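PDB 4XA8: D-isomer specific 2-hydroxyacid dehydrogenase NAD-binding from Xanthobacter autotrophicus, which binds NADPH and probably acts as an oxidoreductase of the D-isomer specific 2-hydroxyacid dehydrogenase family. Local coordinates for residues A247-H252 with G269-A274. Sequence-based numbering, arbitrary orientation.
Sequences ALRSGH and GSPLWA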
loop_
_atom_site.group_PDB
_atom_site.type_symbol
_atom_site.label_atom_id
_atom_site.label_comp_id
_atom_site.label_asym_id
_atom_site.label_seq_id
_atom_site.Cartn_x
_atom_site.Cartn_y
_atom_site.Cartn_z
ATOM N N ALA A 247 -5.704 -20.660 -12.962
ATOM C CA ALA A 247 -5.266 -19.456 -13.702
ATOM C C ALA A 247 -3.900 -18.917 -13.245
ATOM O O ALA A 247 -3.116 -18.417 -14.048
ATOM C CB ALA A 247 -6.334 -18.381 -13.613
ATOM N N LEU A 248 -3.621 -19.040 -11.957
ATOM C CA LEU A 248 -2.342 -18.661 -11.416
ATOM C C LEU A 248 -1.251 -19.608 -11.911
ATOM O O LEU A 248 -0.156 -19.167 -12.249
ATOM C CB LEU A 248 -2.397 -18.663 -9.881
ATOM C CG LEU A 248 -3.073 -17.435 -9.255
ATOM C CD1 LEU A 248 -3.402 -17.607 -7.778
ATOM C CD2 LEU A 248 -2.177 -16.228 -9.434
ATOM N N ARG A 249 -1.551 -20.893 -11.939
ATOM C CA ARG A 249 -0.572 -21.877 -12.432
ATOM C C ARG A 249 -0.257 -21.721 -13.936
ATOM O O ARG A 249 0.860 -21.950 -14.359
ATOM C CB ARG A 249 -1.062 -23.305 -12.164
ATOM C CG ARG A 249 -1.104 -23.726 -10.713
ATOM C CD ARG A 249 -1.100 -25.245 -10.637
ATOM N NE ARG A 249 -1.601 -25.792 -9.372
ATOM C CZ ARG A 249 -0.914 -25.884 -8.225
ATOM N NH1 ARG A 249 0.336 -25.422 -8.107
ATOM N NH2 ARG A 249 -1.499 -26.426 -7.161
ATOM N N SER A 250 -1.220 -21.324 -14.743
ATOM C CA SER A 250 -0.978 -21.195 -16.175
ATOM C C SER A 250 -0.330 -19.849 -16.544
ATOM O O SER A 250 0.043 -19.615 -17.717
ATOM C CB SER A 250 -2.296 -21.347 -16.923
ATOM O OG SER A 250 -3.148 -20.233 -16.623
ATOM N N GLY A 251 -0.255 -18.940 -15.580
ATOM C CA GLY A 251 0.231 -17.605 -15.828
ATOM C C GLY A 251 -0.827 -16.686 -16.408
ATOM O O GLY A 251 -0.505 -15.580 -16.768
ATOM N N HIS A 252 -2.082 -17.121 -16.483
ATOM C CA HIS A 252 -3.136 -16.238 -16.923
ATOM C C HIS A 252 -3.318 -15.053 -15.970
ATOM O O HIS A 252 -3.536 -13.931 -16.398
ATOM C CB HIS A 252 -4.481 -16.980 -17.153
ATOM C CG HIS A 252 -5.497 -16.119 -17.820
ATOM N ND1 HIS A 252 -5.292 -15.594 -19.076
ATOM C CD2 HIS A 252 -6.669 -15.597 -17.379
ATOM C CE1 HIS A 252 -6.320 -14.831 -19.403
ATOM N NE2 HIS A 252 -7.160 -14.800 -18.387
ATOM N N GLY A 269 -2.426 -27.338 3.609
ATOM C CA GLY A 269 -2.085 -27.878 2.303
ATOM C C GLY A 269 -2.476 -27.060 1.080
ATOM O O GLY A 269 -2.215 -27.479 -0.039
ATOM N N SER A 270 -3.121 -25.896 1.246
ATOM C CA SER A 270 -3.422 -25.100 0.096
ATOM C C SER A 270 -2.164 -24.763 -0.704
ATOM O O SER A 270 -1.160 -24.339 -0.140
ATOM C CB SER A 270 -4.099 -23.789 0.524
ATOM O OG SER A 270 -4.283 -22.919 -0.592
ATOM N N PRO A 271 -2.238 -24.845 -2.037
ATOM C CA PRO A 271 -1.104 -24.432 -2.884
ATOM C C PRO A 271 -0.828 -22.920 -2.880
ATOM O O PRO A 271 0.250 -22.477 -3.259
ATOM C CB PRO A 271 -1.518 -24.915 -4.273
ATOM C CG PRO A 271 -3.008 -24.950 -4.232
ATOM C CD PRO A 271 -3.410 -25.244 -2.827
ATOM N N LEU A 272 -1.777 -22.141 -2.400
ATOM C CA LEU A 272 -1.610 -20.692 -2.314
ATOM C C LEU A 272 -0.504 -20.231 -1.358
ATOM O O LEU A 272 0.210 -19.246 -1.645
ATOM C CB LEU A 272 -2.937 -20.043 -1.941
ATOM C CG LEU A 272 -4.098 -20.254 -2.871
ATOM C CD1 LEU A 272 -5.404 -19.815 -2.232
ATOM C CD2 LEU A 272 -3.931 -19.519 -4.173
ATOM N N TRP A 273 -0.289 -20.955 -0.273
ATOM C CA TRP A 273 0.732 -20.522 0.695
ATOM C C TRP A 273 2.131 -20.393 0.064
ATOM O O TRP A 273 2.844 -19.412 0.312
ATOM C CB TRP A 273 0.856 -21.467 1.889
ATOM C CG TRP A 273 -0.290 -21.562 2.838
ATOM C CD1 TRP A 273 -1.150 -22.607 2.960
ATOM C CD2 TRP A 273 -0.679 -20.605 3.838
ATOM N NE1 TRP A 273 -2.061 -22.358 3.963
ATOM C CE2 TRP A 273 -1.786 -21.136 4.517
ATOM C CE3 TRP A 273 -0.182 -19.348 4.238
ATOM C CZ2 TRP A 273 -2.397 -20.464 5.578
ATOM C CZ3 TRP A 273 -0.812 -18.672 5.256
ATOM C CH2 TRP A 273 -1.901 -19.237 5.923
ATOM N N ALA A 274 2.537 -21.394 -0.724
ATOM C CA ALA A 274 3.897 -21.420 -1.244
ATOM C C ALA A 274 4.063 -20.680 -2.543
ATOM O O ALA A 274 5.151 -20.638 -3.061
ATOM C CB ALA A 274 4.388 -22.858 -1.418
#
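Arg249 brings NH2 of its guanidinium up to the CB-CG side of the Pro271 ring, 3.3 Å from Pro271 CB and 3.6 Å from Pro271 CG. The contact belongs to the Rossmann-type NAD-binding domain. It joins the C-terminal end of helix 241-250 to the loop between the parallel strands 253-258 and 278-280. The Arg249 side chain runs extended from CG to NE and crosses the proline at about a right angle. The guanidinium meets Pro271 obliquely, by van der Waals contact at the exposed side. Deeper in, Leu248 CD1 touches Leu272 CD2 at 4.1 Å. These two leucines also cross nearly at right angles. Leu248 packs on Ile253 and Val278 of the sheet, and Leu272 on Leu258 and on Ile245 of the helix, so the pair sits where helix, sheet and loop meet. In Leu272, CG is anti to the carbonyl carbon (chi1 -60°), and with CD1 anti to CA the CD2 branch faces Leu248. Each segment has its own turn. Gly251, with phi 82°, ends the helix in a Schellman motif. Residues Ser270 to Trp273 form a type I beta turn. Within it, Ser270 OG makes an ST turn by accepting from Leu272 N at 3.2 Å, with an N-H...O angle of 154°.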